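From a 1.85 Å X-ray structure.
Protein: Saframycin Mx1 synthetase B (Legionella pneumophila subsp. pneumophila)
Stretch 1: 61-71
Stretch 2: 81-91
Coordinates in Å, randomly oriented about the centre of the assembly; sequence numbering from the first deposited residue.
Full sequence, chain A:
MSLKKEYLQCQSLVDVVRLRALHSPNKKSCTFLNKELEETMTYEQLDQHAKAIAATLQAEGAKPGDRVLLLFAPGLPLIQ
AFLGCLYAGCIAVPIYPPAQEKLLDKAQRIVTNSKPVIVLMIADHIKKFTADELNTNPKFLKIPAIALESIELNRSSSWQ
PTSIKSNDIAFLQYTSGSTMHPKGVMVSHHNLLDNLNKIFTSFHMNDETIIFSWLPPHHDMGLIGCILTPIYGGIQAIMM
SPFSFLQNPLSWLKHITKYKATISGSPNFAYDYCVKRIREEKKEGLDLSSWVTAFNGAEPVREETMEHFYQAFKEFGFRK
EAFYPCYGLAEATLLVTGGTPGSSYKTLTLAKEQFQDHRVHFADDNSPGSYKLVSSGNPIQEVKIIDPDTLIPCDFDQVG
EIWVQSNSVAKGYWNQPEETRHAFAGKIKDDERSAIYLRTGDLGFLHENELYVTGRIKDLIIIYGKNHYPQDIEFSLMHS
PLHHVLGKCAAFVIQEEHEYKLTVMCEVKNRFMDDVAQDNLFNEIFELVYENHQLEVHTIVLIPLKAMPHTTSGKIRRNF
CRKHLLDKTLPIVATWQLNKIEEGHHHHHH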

# COMPACT_ATOMS: atom_id res chain seq x y z
N GLY A 61 -20.68 18.88 16.45
CA GLY A 61 -20.42 20.12 15.75
C GLY A 61 -19.66 19.96 14.44
O GLY A 61 -19.38 20.96 13.80
N ALA A 62 -19.32 18.74 14.04
CA ALA A 62 -18.67 18.56 12.73
C ALA A 62 -19.64 18.84 11.58
O ALA A 62 -20.80 18.41 11.61
N LYS A 63 -19.15 19.53 10.56
CA LYS A 63 -19.96 19.99 9.43
C LYS A 63 -19.43 19.40 8.13
O LYS A 63 -18.27 18.99 8.08
N PRO A 64 -20.27 19.34 7.08
CA PRO A 64 -19.78 18.84 5.79
C PRO A 64 -18.53 19.58 5.32
O PRO A 64 -18.50 20.81 5.32
N GLY A 65 -17.52 18.82 4.93
CA GLY A 65 -16.25 19.41 4.51
C GLY A 65 -15.19 19.47 5.60
O GLY A 65 -14.01 19.61 5.28
N ASP A 66 -15.59 19.36 6.86
CA ASP A 66 -14.62 19.27 7.97
C ASP A 66 -13.85 17.95 7.87
O ASP A 66 -14.42 16.92 7.44
N ARG A 67 -12.59 17.96 8.27
CA ARG A 67 -11.80 16.74 8.31
C ARG A 67 -11.94 16.08 9.67
O ARG A 67 -11.91 16.75 10.70
N VAL A 68 -12.08 14.76 9.66
CA VAL A 68 -12.10 13.97 10.88
C VAL A 68 -10.96 12.98 10.80
O VAL A 68 -10.88 12.18 9.86
N LEU A 69 -10.04 13.07 11.76
CA LEU A 69 -8.88 12.20 11.81
C LEU A 69 -9.28 10.82 12.34
O LEU A 69 -10.01 10.72 13.32
N LEU A 70 -8.79 9.76 11.72
CA LEU A 70 -9.16 8.42 12.16
C LEU A 70 -7.92 7.68 12.58
O LEU A 70 -7.13 7.27 11.75
N LEU A 71 -7.74 7.54 13.89
CA LEU A 71 -6.54 6.92 14.42
C LEU A 71 -6.90 5.51 14.85
O LEU A 71 -7.48 5.32 15.93
N ALA A 81 -15.77 3.68 11.30
CA ALA A 81 -15.49 5.11 11.51
C ALA A 81 -15.36 5.82 10.16
O ALA A 81 -15.87 6.92 9.98
N PHE A 82 -14.70 5.16 9.21
CA PHE A 82 -14.53 5.71 7.87
C PHE A 82 -15.90 5.95 7.22
O PHE A 82 -16.18 7.03 6.69
N LEU A 83 -16.78 4.95 7.25
CA LEU A 83 -18.08 5.14 6.63
C LEU A 83 -18.87 6.20 7.42
O LEU A 83 -19.60 7.02 6.84
N GLY A 84 -18.72 6.17 8.73
CA GLY A 84 -19.41 7.13 9.58
C GLY A 84 -19.02 8.55 9.18
O GLY A 84 -19.87 9.44 9.13
N CYS A 85 -17.75 8.77 8.85
CA CYS A 85 -17.31 10.08 8.35
C CYS A 85 -18.03 10.43 7.06
O CYS A 85 -18.53 11.54 6.90
N LEU A 86 -18.06 9.50 6.12
CA LEU A 86 -18.70 9.78 4.85
C LEU A 86 -20.19 10.10 5.01
O LEU A 86 -20.71 11.00 4.35
N TYR A 87 -20.88 9.34 5.86
CA TYR A 87 -22.30 9.59 6.11
C TYR A 87 -22.55 10.98 6.69
O TYR A 87 -23.64 11.51 6.54
N ALA A 88 -21.57 11.54 7.39
CA ALA A 88 -21.69 12.89 7.92
C ALA A 88 -21.26 13.97 6.93
O ALA A 88 -21.32 15.16 7.23
N GLY A 89 -20.81 13.56 5.74
CA GLY A 89 -20.27 14.49 4.77
C GLY A 89 -18.91 15.05 5.17
O GLY A 89 -18.44 16.04 4.61
N CYS A 90 -18.28 14.41 6.15
CA CYS A 90 -16.95 14.82 6.60
C CYS A 90 -15.87 14.12 5.78
O CYS A 90 -16.11 13.07 5.19
N ILE A 91 -14.70 14.75 5.72
CA ILE A 91 -13.57 14.23 4.97
C ILE A 91 -12.75 13.31 5.90
O ILE A 91 -12.14 13.78 6.85

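What fills the space between strand 67-71 and helix 81-87? The two run nearly antiparallel, their axes 9.6 Å apart at closest, and alternate strand residues Val-68 and Leu-70 point toward the helix while Leu-69 points away. Leu-70, with chi1 m and chi2 t, straddles one helical turn: its CD2 lies 4.0 Å from Ala-81 CB and 3.7 Å from Cys-85 SG, and its CD1 lies 4.1 Å from Phe-82 CB. Cys-85, also m, points back toward the strand.

How does the apolar packing continue past the helix? Val-68, in the t rotamer, bridges two cysteines: its CB is 3.7 Å from Cys-85 SG, and its CG2 is 3.7 Å from Cys-90 CB. Cys-90 is m, which carries its sulfur to the loop before the strand, with SG 3.8 Å from Ala-62 CB and 3.7 Å from Lys-63 O.

What sets the register at Ile-91? Backbone hydrogen bonds from Ile-91 N to Asp-66 O (2.8 Å) and from Val-68 N to Ile-91 O (3.0 Å) form a parallel bridge around Arg-67. Ile-91 and Arg-67 therefore share a sheet face, with Arg-67 CG 3.9 Å from Ile-91 CB. Ile-91, m then t, extends CD1 to 3.5 Å from Gly-65 O.

Where does the contact turn polar? Gly-65 O accepts a hydrogen bond from Arg-67 NH1 (2.9 Å), while Gly-65 N donates to Gly-89 O (2.9 Å). Asp-66, chi1 m, leads its carboxylate away from the second stretch, where OD2 accepts from Lys-63 N (2.8 Å) and braces the type II turn. At Gly-89 a CB would point toward Pro-64 CB, about 3.5 Å away. One water completes this edge, donating to Ala-62 O (3.0 Å) and Ala-88 O (2.8 Å).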

# COMPACT_ATOMS: atom_id res chain seq x y z
CB ALA A 62 -18.06 17.14 12.59
CB LYS A 63 -19.87 21.52 9.34
CG LYS A 63 -20.31 22.23 10.61
CD LYS A 63 -21.75 21.94 10.94
CE LYS A 63 -22.14 22.60 12.25
NZ LYS A 63 -23.56 22.30 12.62
CB PRO A 64 -20.94 19.13 4.84
CG PRO A 64 -22.14 19.06 5.73
CD PRO A 64 -21.71 19.66 7.03
CB ASP A 66 -15.34 19.28 9.35
CG ASP A 66 -15.87 20.66 9.76
OD1 ASP A 66 -15.53 21.67 9.11
OD2 ASP A 66 -16.65 20.72 10.74
CB ARG A 67 -10.31 17.00 8.01
CG ARG A 67 -9.98 17.17 6.52
CD ARG A 67 -10.54 18.49 5.98
NE ARG A 67 -9.88 19.66 6.55
CZ ARG A 67 -10.44 20.87 6.65
NH1 ARG A 67 -11.69 21.05 6.23
NH2 ARG A 67 -9.75 21.88 7.18
CB VAL A 68 -13.45 13.23 11.05
CG1 VAL A 68 -13.43 12.33 12.30
CG2 VAL A 68 -14.61 14.23 11.09
CB LEU A 69 -7.83 12.82 12.75
CG LEU A 69 -6.43 12.24 12.65
CD1 LEU A 69 -5.87 12.52 11.25
CD2 LEU A 69 -5.51 12.81 13.76
CB LEU A 70 -9.85 7.64 11.04
CG LEU A 70 -11.08 8.32 10.46
CD1 LEU A 70 -11.69 7.46 9.34
CD2 LEU A 70 -12.12 8.56 11.55
CB LEU A 71 -5.98 7.76 15.57
CG LEU A 71 -4.58 7.53 16.12
CD1 LEU A 71 -4.24 8.63 17.14
CD2 LEU A 71 -4.48 6.15 16.77
CB ALA A 81 -14.21 5.31 12.37
CB PHE A 82 -13.66 4.76 7.02
CG PHE A 82 -13.30 5.32 5.64
CD1 PHE A 82 -12.12 6.03 5.46
CD2 PHE A 82 -14.14 5.13 4.55
CE1 PHE A 82 -11.77 6.55 4.20
CE2 PHE A 82 -13.79 5.64 3.28
CZ PHE A 82 -12.61 6.35 3.11
CB LEU A 83 -18.87 3.83 6.59
CG LEU A 83 -18.39 2.83 5.53
CD1 LEU A 83 -19.25 1.61 5.61
CD2 LEU A 83 -18.54 3.46 4.17
CB CYS A 85 -15.80 10.14 8.10
SG CYS A 85 -14.81 10.13 9.57
CB LEU A 86 -18.53 8.62 3.85
CG LEU A 86 -17.11 8.21 3.45
CD1 LEU A 86 -17.09 7.41 2.15
CD2 LEU A 86 -16.17 9.38 3.40
CB TYR A 87 -22.88 8.58 7.09
CG TYR A 87 -23.33 7.25 6.52
CD1 TYR A 87 -22.49 6.44 5.76
CD2 TYR A 87 -24.60 6.77 6.81
CE1 TYR A 87 -22.92 5.19 5.30
CE2 TYR A 87 -25.04 5.53 6.34
CZ TYR A 87 -24.19 4.74 5.59
OH TYR A 87 -24.67 3.51 5.16
CB ALA A 88 -20.90 13.02 9.21
CB CYS A 90 -16.78 14.52 8.10
SG CYS A 90 -17.93 15.49 9.16
CB ILE A 91 -12.70 15.37 4.42
CG1 ILE A 91 -13.52 16.26 3.47
CG2 ILE A 91 -11.41 14.82 3.72
CD1 ILE A 91 -12.74 17.41 2.88
O HOH W 1 -22.10 17.00 9.26